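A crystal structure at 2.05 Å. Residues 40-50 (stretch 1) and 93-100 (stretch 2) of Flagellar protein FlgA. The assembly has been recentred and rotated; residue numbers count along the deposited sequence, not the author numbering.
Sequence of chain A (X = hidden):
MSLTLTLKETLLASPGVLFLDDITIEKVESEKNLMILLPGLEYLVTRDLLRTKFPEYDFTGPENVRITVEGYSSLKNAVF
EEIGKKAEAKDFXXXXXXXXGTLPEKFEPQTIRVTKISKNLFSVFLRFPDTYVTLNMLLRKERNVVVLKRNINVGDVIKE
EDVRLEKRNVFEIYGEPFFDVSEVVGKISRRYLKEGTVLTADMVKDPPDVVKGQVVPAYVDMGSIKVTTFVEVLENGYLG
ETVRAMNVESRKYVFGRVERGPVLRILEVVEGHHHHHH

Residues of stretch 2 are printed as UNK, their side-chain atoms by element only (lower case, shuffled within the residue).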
# COMPACT_ATOMS: atom_id res chain seq x y z
N GLY A 40 -9.57 16.49 15.29
CA GLY A 40 -9.90 15.21 14.66
C GLY A 40 -8.85 14.64 13.72
O GLY A 40 -9.09 13.60 13.10
N LEU A 41 -7.70 15.31 13.59
CA LEU A 41 -6.62 14.87 12.72
C LEU A 41 -5.46 14.26 13.50
O LEU A 41 -5.22 14.61 14.66
CB LEU A 41 -6.09 16.03 11.87
CG LEU A 41 -7.04 16.72 10.89
CD1 LEU A 41 -6.35 17.88 10.18
CD2 LEU A 41 -7.58 15.75 9.86
N GLU A 42 -4.73 13.36 12.85
CA GLU A 42 -3.59 12.67 13.46
C GLU A 42 -2.30 13.28 12.97
O GLU A 42 -2.15 13.54 11.78
CB GLU A 42 -3.61 11.20 13.07
CG GLU A 42 -2.94 10.29 14.09
CD GLU A 42 -3.89 9.78 15.15
OE1 GLU A 42 -5.09 10.13 15.11
OE2 GLU A 42 -3.43 9.01 16.03
N TYR A 43 -1.36 13.49 13.88
CA TYR A 43 -0.09 14.13 13.53
C TYR A 43 1.07 13.18 13.78
O TYR A 43 1.03 12.35 14.68
CB TYR A 43 0.11 15.41 14.36
CG TYR A 43 -0.79 16.55 13.94
CD1 TYR A 43 -2.17 16.49 14.17
CD2 TYR A 43 -0.28 17.66 13.33
CE1 TYR A 43 -3.00 17.51 13.76
CE2 TYR A 43 -1.11 18.70 12.92
CZ TYR A 43 -2.47 18.61 13.14
OH TYR A 43 -3.29 19.62 12.75
N LEU A 44 2.12 13.32 12.98
CA LEU A 44 3.31 12.54 13.20
C LEU A 44 4.48 13.49 13.20
O LEU A 44 4.80 14.06 12.16
CB LEU A 44 3.47 11.53 12.06
CG LEU A 44 4.04 10.15 12.33
CD1 LEU A 44 3.13 9.32 13.22
CD2 LEU A 44 4.25 9.47 10.99
N VAL A 45 5.08 13.72 14.37
CA VAL A 45 6.25 14.58 14.45
C VAL A 45 7.48 13.77 14.10
O VAL A 45 7.84 12.83 14.82
CB VAL A 45 6.44 15.20 15.85
CG1 VAL A 45 7.72 16.04 15.88
CG2 VAL A 45 5.26 16.05 16.23
N THR A 46 8.13 14.13 13.00
CA THR A 46 9.28 13.39 12.50
C THR A 46 10.61 14.02 12.92
O THR A 46 10.64 15.18 13.36
CB THR A 46 9.25 13.34 10.97
OG1 THR A 46 9.21 14.67 10.45
CG2 THR A 46 8.03 12.57 10.49
N ARG A 47 11.69 13.26 12.76
CA ARG A 47 13.04 13.73 13.04
C ARG A 47 13.47 14.79 12.05
O ARG A 47 14.25 15.69 12.39
CB ARG A 47 14.04 12.57 12.97
CG ARG A 47 13.77 11.45 13.95
CD ARG A 47 13.73 11.99 15.36
NE ARG A 47 13.45 10.93 16.32
CZ ARG A 47 14.36 10.35 17.08
NH1 ARG A 47 14.00 9.39 17.93
NH2 ARG A 47 15.63 10.71 17.00
N ASP A 48 12.97 14.68 10.82
CA ASP A 48 13.24 15.66 9.77
C ASP A 48 12.58 17.01 10.08
O ASP A 48 13.12 18.06 9.73
CB ASP A 48 12.77 15.13 8.41
CG ASP A 48 13.53 15.75 7.24
OD1 ASP A 48 12.94 15.83 6.14
OD2 ASP A 48 14.72 16.14 7.41
N LEU A 49 11.42 16.97 10.73
CA LEU A 49 10.79 18.19 11.23
C LEU A 49 11.63 18.80 12.35
O LEU A 49 11.88 20.01 12.37
CB LEU A 49 9.37 17.91 11.73
CG LEU A 49 8.53 19.16 12.02
CD1 LEU A 49 8.30 19.96 10.75
CD2 LEU A 49 7.21 18.80 12.67
N LEU A 50 12.09 17.94 13.26
CA LEU A 50 12.86 18.40 14.41
C LEU A 50 14.23 18.92 14.02
O LEU A 50 14.73 19.85 14.64
CB LEU A 50 12.95 17.32 15.49
CG LEU A 50 11.62 16.99 16.20
CD1 LEU A 50 11.70 15.68 16.98
CD2 LEU A 50 11.17 18.14 17.11
N UNK A 93 -4.84 5.47 5.91
CA UNK A 93 -4.54 6.34 7.03
C UNK A 93 -3.77 7.54 6.48
O UNK A 93 -3.00 7.38 5.53
c UNK A 93 -4.44 4.65 8.97
o UNK A 93 -4.12 4.32 11.31
o UNK A 93 -2.48 3.69 9.99
c UNK A 93 -3.69 5.63 8.07
c UNK A 93 -3.62 4.19 10.17
N UNK A 94 -3.99 8.71 7.07
CA UNK A 94 -3.18 9.90 6.78
C UNK A 94 -2.71 10.60 8.07
O UNK A 94 -3.44 10.68 9.06
c UNK A 94 -3.92 10.88 5.87
N UNK A 95 -1.47 11.07 8.04
CA UNK A 95 -0.81 11.68 9.17
C UNK A 95 -0.26 13.01 8.70
O UNK A 95 0.44 13.06 7.69
c UNK A 95 -0.45 9.44 11.57
c UNK A 95 0.37 10.82 9.66
c UNK A 95 -0.84 8.22 12.12
c UNK A 95 -0.82 7.08 11.35
c UNK A 95 -0.03 9.51 10.25
c UNK A 95 -0.01 8.35 9.49
c UNK A 95 -0.40 7.14 10.03
N UNK A 96 -0.56 14.09 9.42
CA UNK A 96 0.07 15.35 9.04
C UNK A 96 1.51 15.40 9.57
O UNK A 96 1.75 15.08 10.75
c UNK A 96 -0.04 17.71 9.95
c UNK A 96 -0.82 16.61 9.31
c UNK A 96 -2.13 16.28 10.10
N UNK A 97 2.45 15.76 8.70
CA UNK A 97 3.88 15.72 9.06
C UNK A 97 4.53 17.10 9.00
O UNK A 97 5.67 17.28 9.45
c UNK A 97 4.47 14.94 6.70
c UNK A 97 4.70 14.71 8.19
c UNK A 97 4.43 13.25 8.61
N UNK A 98 3.82 18.06 8.42
CA UNK A 98 4.23 19.45 8.38
C UNK A 98 2.94 20.26 8.29
O UNK A 98 2.00 19.85 7.62
c UNK A 98 6.46 20.35 7.43
c UNK A 98 5.11 19.69 7.15
c UNK A 98 7.94 19.33 5.57
c UNK A 98 7.28 20.60 6.15
n UNK A 98 7.04 18.50 4.71
N UNK A 99 2.87 21.40 8.98
CA UNK A 99 1.82 22.39 8.72
C UNK A 99 2.41 23.77 8.43
O UNK A 99 3.46 24.11 8.96
o UNK A 99 1.58 23.09 11.01
c UNK A 99 0.29 21.20 10.29
c UNK A 99 0.87 22.54 9.90
N UNK A 100 1.72 24.55 7.61
CA UNK A 100 2.04 25.96 7.38
C UNK A 100 0.80 26.81 7.55
O UNK A 100 -0.31 26.36 7.27
c UNK A 100 2.61 26.16 5.98
c UNK A 100 3.60 25.12 5.56
c UNK A 100 4.11 23.06 4.42
c UNK A 100 5.85 24.25 5.58
c UNK A 100 3.20 24.03 4.80
c UNK A 100 5.44 23.17 4.80
c UNK A 100 4.93 25.21 5.95
O HOH W 1 -5.21 12.45 10.05
O HOH W 2 6.53 15.73 11.17

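Position 93 carries five side-chain atoms, three carbons in a row with two oxygens on the third. This carboxylate on a two-carbon stem is Glu-93; it makes no contact with stretch 1.

Position 94 has a single side-chain carbon, so it is Ala-94. Its part is played by the backbone: O lies 4.0 Å from Glu-42 CB and accepts from water 1 at 2.7 Å, while the same water accepts from Glu-42 N at 3.0 Å.

Position 95 has seven carbons, one followed by a six-membered ring with no oxygen attached, which identifies Phe-95 and excludes tyrosine. Its CE1 approaches Glu-42 CG at 3.5 Å, and its CD1 meets Leu-44 CD1 at 3.9 Å. Both neighbours sit obliquely to the ring.

Position 96 shows three carbons, two branching from the first. A beta-branched side chain without oxygen is Val-96. CG1 stands 3.7 Å from the centroid of the Tyr-43 ring and 6° off its normal, a CH-pi contact over the face; CG2 comes to 3.3 Å from Tyr-43 CE2. Chi1, at 7°, lies between the usual wells.

Position 97 repeats the pattern of one carbon bearing two others, hence Val-97. Its CG1 packs against Leu-44 CB at 4.0 Å and Thr-46 CG2 at 4.1 Å.

Position 98 has four carbons in a row ending in nitrogen, the signature of Lys-98. Although its CA-to-CB bond points away, CG reaches 3.8 Å from Leu-49 CD1, an aliphatic contact.

Position 99 has one carbon carrying an oxygen and a carbon, so it is Thr-99. CG2 lies 3.9 Å from Tyr-43 CE2, at the ring edge; OG1 is hydrogen-bonded elsewhere in the structure.

Position 100 again has one carbon and a six-carbon ring without oxygen: Phe-100, out of reach of stretch 1.

The contact is anchored by a single beta bridge between Tyr-43 and Val-96. Val-96 N donates to Glu-42 O (2.9 Å, 165°), and Leu-44 N donates to Val-96 O (2.9 Å, 171°), so one residue engages both neighbours of Tyr-43 through nearly linear bonds. The strand axes diverge by 49°, and water extends the pairing: water 1 links Glu-42 N to Ala-94 O, while water 2 donates to Leu-44 O (2.6 Å) and Val-97 O (2.5 Å) and accepts from Thr-46 N (2.9 Å). Right before the helix, at its N-cap position, Thr-46 OG1 accepts from Leu-49 N at 3.2 Å, a capping bond. Apolar packing accompanies these polar links, and the two stretches together bury 524 Å².

Stretch 2 (93-100) EAFVVKTF
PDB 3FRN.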